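Local coordinates for phosphoacetylglucosamine mutase (Aspergillus lentulus, PDB 5OAW), which interconverts N-acetylglucosamine 6-phosphate and N-acetylglucosamine 1-phosphate as a phosphoacetylglucosamine mutase, using a phosphoserine and a magnesium ion, at residues A[337-342]-A[359-364]; A[332-337]-A[375-380]. All coordinates share one frame; numbering follows the deposited sequence.

Contact 1: residues A[337-342]-A[359-364]; sequences TAYANG and TNTGVK. With 16G (2-acetamido-2-deoxy-6-O-phosphono-alpha-D-glucopyranose), chain D.
Thr-337 and Thr-359 bring the two segments together, with CA atoms 5.3 Å apart, and from there the chains diverge. Residues 337-340 form a type I beta turn, closed by a weak bond from Ala-340 N to Thr-337 O. No direct hydrogen bond crosses between the segments. Water 2 does so instead: it accepts from Ala-338 N (2.7 Å) and donates to Thr-359 O. Thr-337 CG2 rests against the backbone of the other segment, 3.9 Å from Asn-360 O and 4.0 Å from Thr-361 CA. With chi1 at 68°, Thr-337 OG1 lies between its own N and carbonyl carbon. There it receives a weak bond from Tyr-339 N and holds water 1, which also has a weak link to Thr-361 OG1. Thr-361 OG1 sits at the edge of the Tyr-339 ring, 3.7 Å from CE1. The phenol OH of Tyr-339 bonds to Arg-505 in the C-terminal domain. Each segment runs from the end of a parallel strand into the start of a helix, as in an alpha/beta domain, and the second lines the sugar-phosphate pocket. Thr-361 CG2 lies against C6 of the ligand at 3.5 Å. Gly-362 is the N-cap of helix 363-370, and its CA comes to 3.3 Å from ligand O3. Val-363 N donates to acetamide oxygen O7 at 3.1 Å, CG2 packs on the acetamide, and CG1 lies against ligand O3 and C7.

Contact 2: residues A[332-337]-A[375-380]; sequences IGVVQT and VGVYFE. With 16G (2-acetamido-2-deoxy-6-O-phosphono-alpha-D-glucopyranose), chain D.
Gly-333 lies opposite Gly-376, and Val-334 opposite Val-377, in neighbouring parallel strands whose axes differ by 21°. Three backbone bonds hold the tight part. Gly-333 N donates to Val-375 O, Val-377 N donates to Gly-333 O, and Val-335 N donates to Val-377 O at 2.7 Å. Ile-332, Val-334, Val-375 and Val-377 share one face of the sheet, where helix 306-323 packs. Ile-332 CG2 reaches Val-375 CB at 4.1 Å, the two side chains lying alongside and pointing the same way. On the other face Val-335 CB meets Tyr-378 CB at 3.7 Å, and Leu-366 of helix 363-370 packs on Val-335. The chi1 of 77° in Tyr-378 carries its ring away from Val-335, and the ring meets His-367.

Beyond Val-335 the strands part and water fills in. Water 3 donates to both Val-335 O and Phe-379 O. Farther along, Thr-337 CG2 and Glu-380 OE2 are 4.1 Å apart, their side chains crossing at about a right angle. Water 1 donates to Glu-380 OE2, so it links this carboxylate to the Thr-337 hydroxyl. The extended Glu-380 chain presents its carboxylate to the sugar. OE1 accepts from ligand O3 at 2.7 Å, and OE2 accepts from O4 at 2.6 Å. The carboxylate thus accepts bonds from two adjacent hydroxyls, one on each oxygen, which is consistent with fixing the orientation of the sugar ring.

In the fold
From the N terminus, the chain follows strand 332-336 and turns into helix 342-351, which carries it back. Strand 356-358 then runs parallel beside strand 332-336, a beta-alpha-beta crossover, and contact 1 closes this inner loop. Helix 363-370 and strand 375-379 follow, and contact 2 closes the wider loop that holds contact 1. Strand 332-336 lies between 356-358 and 375-379 in the sheet. Thr-337 belongs to both contacts, and water 1 is common to them. Thr-359 N lies 2.9 Å from Gln-336 O, a probable hydrogen bond joining the contacts. The second segment of each contact reaches the ligand, through Thr-361 to Val-363 and Glu-380, with Val-363 CG1 packed 3.5 Å from Glu-380 OE1.

Contact 1: residues A[337-342]-A[359-364]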
loop_
_atom_site.group_PDB
_atom_site.type_symbol
_atom_site.label_atom_id
_atom_site.label_comp_id
_atom_site.label_asym_id
_atom_site.label_seq_id
_atom_site.Cartn_x
_atom_site.Cartn_y
_atom_site.Cartn_z
ATOM N N THR A 337 1.485 -13.144 0.659
ATOM C CA THR A 337 2.886 -13.467 0.450
ATOM C C THR A 337 3.237 -14.614 1.401
ATOM O O THR A 337 2.411 -15.042 2.212
ATOM C CB THR A 337 3.828 -12.271 0.709
ATOM O OG1 THR A 337 3.825 -11.948 2.105
ATOM C CG2 THR A 337 3.419 -11.054 -0.110
ATOM N N ALA A 338 4.475 -15.088 1.306
ATOM C CA ALA A 338 4.995 -16.155 2.160
ATOM C C ALA A 338 5.048 -15.821 3.668
ATOM O O ALA A 338 4.975 -16.721 4.509
ATOM C CB ALA A 338 6.369 -16.543 1.655
ATOM N N TYR A 339 5.172 -14.533 3.991
ATOM C CA TYR A 339 5.212 -14.041 5.382
ATOM C C TYR A 339 3.900 -14.145 6.147
ATOM O O TYR A 339 3.896 -14.058 7.383
ATOM C CB TYR A 339 5.696 -12.604 5.414
ATOM C CG TYR A 339 7.109 -12.446 4.946
ATOM C CD1 TYR A 339 7.389 -12.065 3.619
ATOM C CD2 TYR A 339 8.189 -12.717 5.812
ATOM C CE1 TYR A 339 8.706 -11.925 3.177
ATOM C CE2 TYR A 339 9.508 -12.581 5.380
ATOM C CZ TYR A 339 9.764 -12.188 4.068
ATOM O OH TYR A 339 11.064 -12.045 3.640
ATOM N N ALA A 340 2.796 -14.318 5.417
ATOM C CA ALA A 340 1.481 -14.514 6.006
ATOM C C ALA A 340 1.532 -15.719 6.929
ATOM O O ALA A 340 2.010 -16.797 6.537
ATOM C CB ALA A 340 0.448 -14.733 4.914
ATOM N N ASN A 341 1.058 -15.536 8.159
ATOM C CA ASN A 341 1.058 -16.627 9.114
ATOM C C ASN A 341 0.293 -17.818 8.572
ATOM O O ASN A 341 -0.828 -17.661 8.082
ATOM C CB ASN A 341 0.475 -16.197 10.444
ATOM C CG ASN A 341 0.850 -17.148 11.555
ATOM O OD1 ASN A 341 0.227 -18.198 11.728
ATOM N ND2 ASN A 341 1.893 -16.798 12.301
ATOM N N GLY A 342 0.898 -19.002 8.668
ATOM C CA GLY A 342 0.280 -20.248 8.207
ATOM C C GLY A 342 -1.139 -20.481 8.704
ATOM O O GLY A 342 -1.954 -21.105 7.999
ATOM N N THR A 359 2.054 -15.123 -3.695
ATOM C CA THR A 359 2.766 -14.421 -4.765
ATOM C C THR A 359 4.035 -13.865 -4.182
ATOM O O THR A 359 4.170 -13.812 -2.964
ATOM C CB THR A 359 1.950 -13.238 -5.369
ATOM O OG1 THR A 359 2.286 -12.018 -4.700
ATOM C CG2 THR A 359 0.470 -13.443 -5.222
ATOM N N ASN A 360 4.945 -13.425 -5.057
ATOM C CA ASN A 360 6.109 -12.633 -4.669
ATOM C C ASN A 360 5.749 -11.471 -3.752
ATOM O O ASN A 360 4.658 -10.923 -3.824
ATOM C CB ASN A 360 6.789 -12.063 -5.909
ATOM C CG ASN A 360 7.837 -12.983 -6.478
ATOM O OD1 ASN A 360 7.686 -14.212 -6.498
ATOM N ND2 ASN A 360 8.929 -12.388 -6.944
ATOM N N THR A 361 6.679 -11.122 -2.879
ATOM C CA THR A 361 6.620 -9.882 -2.131
ATOM C C THR A 361 6.637 -8.711 -3.134
ATOM O O THR A 361 7.280 -8.799 -4.200
ATOM C CB THR A 361 7.796 -9.853 -1.123
ATOM O OG1 THR A 361 7.328 -10.255 0.173
ATOM C CG2 THR A 361 8.453 -8.490 -1.025
ATOM N N GLY A 362 5.922 -7.633 -2.803
ATOM C CA GLY A 362 5.892 -6.432 -3.657
ATOM C C GLY A 362 4.479 -6.171 -4.132
ATOM O O GLY A 362 3.852 -7.049 -4.736
ATOM N N VAL A 363 3.979 -4.966 -3.854
ATOM C CA VAL A 363 2.561 -4.637 -4.073
ATOM C C VAL A 363 2.090 -4.889 -5.505
ATOM O O VAL A 363 0.962 -5.355 -5.706
ATOM C CB VAL A 363 2.164 -3.212 -3.603
ATOM C CG1 VAL A 363 2.605 -2.946 -2.163
ATOM C CG2 VAL A 363 2.728 -2.154 -4.512
ATOM N N LYS A 364 2.975 -4.628 -6.472
ATOM C CA LYS A 364 2.722 -4.933 -7.883
ATOM C C LYS A 364 2.262 -6.359 -8.093
ATOM O O LYS A 364 1.227 -6.585 -8.724
ATOM C CB LYS A 364 3.961 -4.693 -8.729
ATOM C CG LYS A 364 3.776 -3.614 -9.755
ATOM C CD LYS A 364 4.167 -2.247 -9.219
ATOM C CE LYS A 364 3.778 -1.188 -10.230
ATOM N NZ LYS A 364 4.200 -1.543 -11.618
HETATM C C1 16G D . 8.595 -2.747 -0.683
HETATM C C2 16G D . 7.210 -3.139 -1.255
HETATM C C3 16G D . 6.399 -4.000 -0.286
HETATM C C4 16G D . 7.239 -5.155 0.277
HETATM C C5 16G D . 8.572 -4.676 0.855
HETATM C C6 16G D . 9.408 -5.889 1.137
HETATM C C7 16G D . 5.965 -1.701 -2.825
HETATM C C8 16G D . 5.287 -0.330 -3.001
HETATM N N2 16G D . 6.478 -1.912 -1.610
HETATM O O1 16G D . 8.464 -1.738 0.322
HETATM O O3 16G D . 5.300 -4.585 -0.981
HETATM O O4 16G D . 6.495 -5.792 1.284
HETATM O O5 16G D . 9.336 -3.868 -0.101
HETATM O O6 16G D . 10.681 -5.482 1.566
HETATM O O7 16G D . 5.980 -2.543 -3.732
HETATM P P 16G D . 11.890 -6.481 1.470
HETATM O O1P 16G D . 13.087 -5.698 2.131
HETATM O O2P 16G D . 11.500 -7.699 2.487
HETATM O O3P 16G D . 12.230 -6.935 0.082
HETATM O O HOH W 1 4.976 -9.295 2.370
HETATM O O HOH W 2 5.897 -14.524 -0.934
#

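Contact 2: residues A[332-337]-A[375-380]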
loop_
_atom_site.group_PDB
_atom_site.type_symbol
_atom_site.label_atom_id
_atom_site.label_comp_id
_atom_site.label_asym_id
_atom_site.label_seq_id
_atom_site.Cartn_x
_atom_site.Cartn_y
_atom_site.Cartn_z
ATOM N N ILE A 332 -13.973 -15.448 -5.985
ATOM C CA ILE A 332 -13.424 -14.724 -4.837
ATOM C C ILE A 332 -12.148 -15.394 -4.294
ATOM O O ILE A 332 -12.080 -16.616 -4.198
ATOM C CB ILE A 332 -14.469 -14.594 -3.711
ATOM C CG1 ILE A 332 -15.803 -14.120 -4.295
ATOM C CG2 ILE A 332 -13.979 -13.623 -2.635
ATOM C CD1 ILE A 332 -16.981 -14.280 -3.371
ATOM N N GLY A 333 -11.151 -14.582 -3.946
ATOM C CA GLY A 333 -9.891 -15.070 -3.413
ATOM C C GLY A 333 -9.118 -14.122 -2.524
ATOM O O GLY A 333 -9.334 -12.907 -2.541
ATOM N N VAL A 334 -8.220 -14.706 -1.734
ATOM C CA VAL A 334 -7.233 -13.968 -0.951
ATOM C C VAL A 334 -5.821 -14.182 -1.509
ATOM O O VAL A 334 -5.379 -15.312 -1.749
ATOM C CB VAL A 334 -7.263 -14.328 0.550
ATOM C CG1 VAL A 334 -6.477 -13.297 1.359
ATOM C CG2 VAL A 334 -8.688 -14.424 1.065
ATOM N N VAL A 335 -5.120 -13.072 -1.678
ATOM C CA VAL A 335 -3.787 -13.039 -2.224
ATOM C C VAL A 335 -2.839 -12.684 -1.066
ATOM O O VAL A 335 -3.043 -11.668 -0.373
ATOM C CB VAL A 335 -3.732 -12.029 -3.386
ATOM C CG1 VAL A 335 -2.318 -11.695 -3.778
ATOM C CG2 VAL A 335 -4.484 -12.554 -4.600
ATOM N N GLN A 336 -1.834 -13.549 -0.852
ATOM C CA GLN A 336 -0.888 -13.461 0.269
ATOM C C GLN A 336 0.561 -13.525 -0.211
ATOM O O GLN A 336 0.838 -13.876 -1.355
ATOM C CB GLN A 336 -1.126 -14.599 1.275
ATOM C CG GLN A 336 -2.517 -14.641 1.913
ATOM C CD GLN A 336 -2.662 -15.730 2.973
ATOM O OE1 GLN A 336 -2.833 -15.437 4.164
ATOM N NE2 GLN A 336 -2.586 -16.990 2.552
ATOM N N THR A 337 1.485 -13.144 0.659
ATOM C CA THR A 337 2.886 -13.467 0.450
ATOM C C THR A 337 3.237 -14.614 1.401
ATOM O O THR A 337 2.411 -15.042 2.212
ATOM C CB THR A 337 3.828 -12.271 0.709
ATOM O OG1 THR A 337 3.825 -11.948 2.105
ATOM C CG2 THR A 337 3.419 -11.054 -0.110
ATOM N N VAL A 375 -13.327 -10.822 -7.144
ATOM C CA VAL A 375 -13.120 -10.107 -5.908
ATOM C C VAL A 375 -11.825 -10.636 -5.297
ATOM O O VAL A 375 -11.785 -11.748 -4.772
ATOM C CB VAL A 375 -14.307 -10.272 -4.940
ATOM C CG1 VAL A 375 -14.094 -9.407 -3.723
ATOM C CG2 VAL A 375 -15.634 -9.900 -5.609
ATOM N N GLY A 376 -10.766 -9.838 -5.402
ATOM C CA GLY A 376 -9.454 -10.184 -4.846
ATOM C C GLY A 376 -9.029 -9.355 -3.645
ATOM O O GLY A 376 -8.731 -8.164 -3.771
ATOM N N VAL A 377 -9.000 -9.998 -2.481
ATOM C CA VAL A 377 -8.502 -9.403 -1.248
ATOM C C VAL A 377 -6.975 -9.605 -1.224
ATOM O O VAL A 377 -6.514 -10.734 -1.323
ATOM C CB VAL A 377 -9.173 -10.059 -0.012
ATOM C CG1 VAL A 377 -8.677 -9.430 1.288
ATOM C CG2 VAL A 377 -10.699 -9.991 -0.108
ATOM N N TYR A 378 -6.201 -8.519 -1.141
ATOM C CA TYR A 378 -4.748 -8.615 -0.938
ATOM C C TYR A 378 -4.283 -7.599 0.085
ATOM O O TYR A 378 -4.619 -6.425 -0.010
ATOM C CB TYR A 378 -3.973 -8.474 -2.253
ATOM C CG TYR A 378 -3.828 -7.067 -2.814
ATOM C CD1 TYR A 378 -2.734 -6.274 -2.477
ATOM C CD2 TYR A 378 -4.776 -6.537 -3.687
ATOM C CE1 TYR A 378 -2.587 -4.991 -2.990
ATOM C CE2 TYR A 378 -4.636 -5.262 -4.210
ATOM C CZ TYR A 378 -3.536 -4.492 -3.853
ATOM O OH TYR A 378 -3.359 -3.216 -4.349
ATOM N N PHE A 379 -3.557 -8.078 1.085
ATOM C CA PHE A 379 -2.941 -7.258 2.122
ATOM C C PHE A 379 -1.585 -7.861 2.444
ATOM O O PHE A 379 -1.443 -9.083 2.447
ATOM C CB PHE A 379 -3.771 -7.258 3.415
ATOM C CG PHE A 379 -4.855 -6.231 3.450
ATOM C CD1 PHE A 379 -6.103 -6.485 2.863
ATOM C CD2 PHE A 379 -4.646 -5.007 4.076
ATOM C CE1 PHE A 379 -7.114 -5.525 2.885
ATOM C CE2 PHE A 379 -5.652 -4.040 4.109
ATOM C CZ PHE A 379 -6.885 -4.299 3.509
ATOM N N GLU A 380 -0.594 -7.007 2.699
ATOM C CA GLU A 380 0.638 -7.440 3.335
ATOM C C GLU A 380 0.513 -7.207 4.838
ATOM O O GLU A 380 -0.358 -6.421 5.279
ATOM C CB GLU A 380 1.849 -6.732 2.723
ATOM C CG GLU A 380 2.234 -7.330 1.383
ATOM C CD GLU A 380 3.346 -6.587 0.676
ATOM O OE1 GLU A 380 3.107 -5.426 0.251
ATOM O OE2 GLU A 380 4.451 -7.175 0.524
HETATM C C1 16G D . 8.595 -2.747 -0.683
HETATM C C2 16G D . 7.210 -3.139 -1.255
HETATM C C3 16G D . 6.399 -4.000 -0.286
HETATM C C4 16G D . 7.239 -5.155 0.277
HETATM C C5 16G D . 8.572 -4.676 0.855
HETATM C C6 16G D . 9.408 -5.889 1.137
HETATM C C7 16G D . 5.965 -1.701 -2.825
HETATM C C8 16G D . 5.287 -0.330 -3.001
HETATM N N2 16G D . 6.478 -1.912 -1.610
HETATM O O1 16G D . 8.464 -1.738 0.322
HETATM O O3 16G D . 5.300 -4.585 -0.981
HETATM O O4 16G D . 6.495 -5.792 1.284
HETATM O O5 16G D . 9.336 -3.868 -0.101
HETATM O O6 16G D . 10.681 -5.482 1.566
HETATM O O7 16G D . 5.980 -2.543 -3.732
HETATM P P 16G D . 11.890 -6.481 1.470
HETATM O O1P 16G D . 13.087 -5.698 2.131
HETATM O O2P 16G D . 11.500 -7.699 2.487
HETATM O O3P 16G D . 12.230 -6.935 0.082
HETATM O O HOH W 3 -3.386 -10.969 2.290
HETATM O O HOH W 1 4.976 -9.295 2.370
#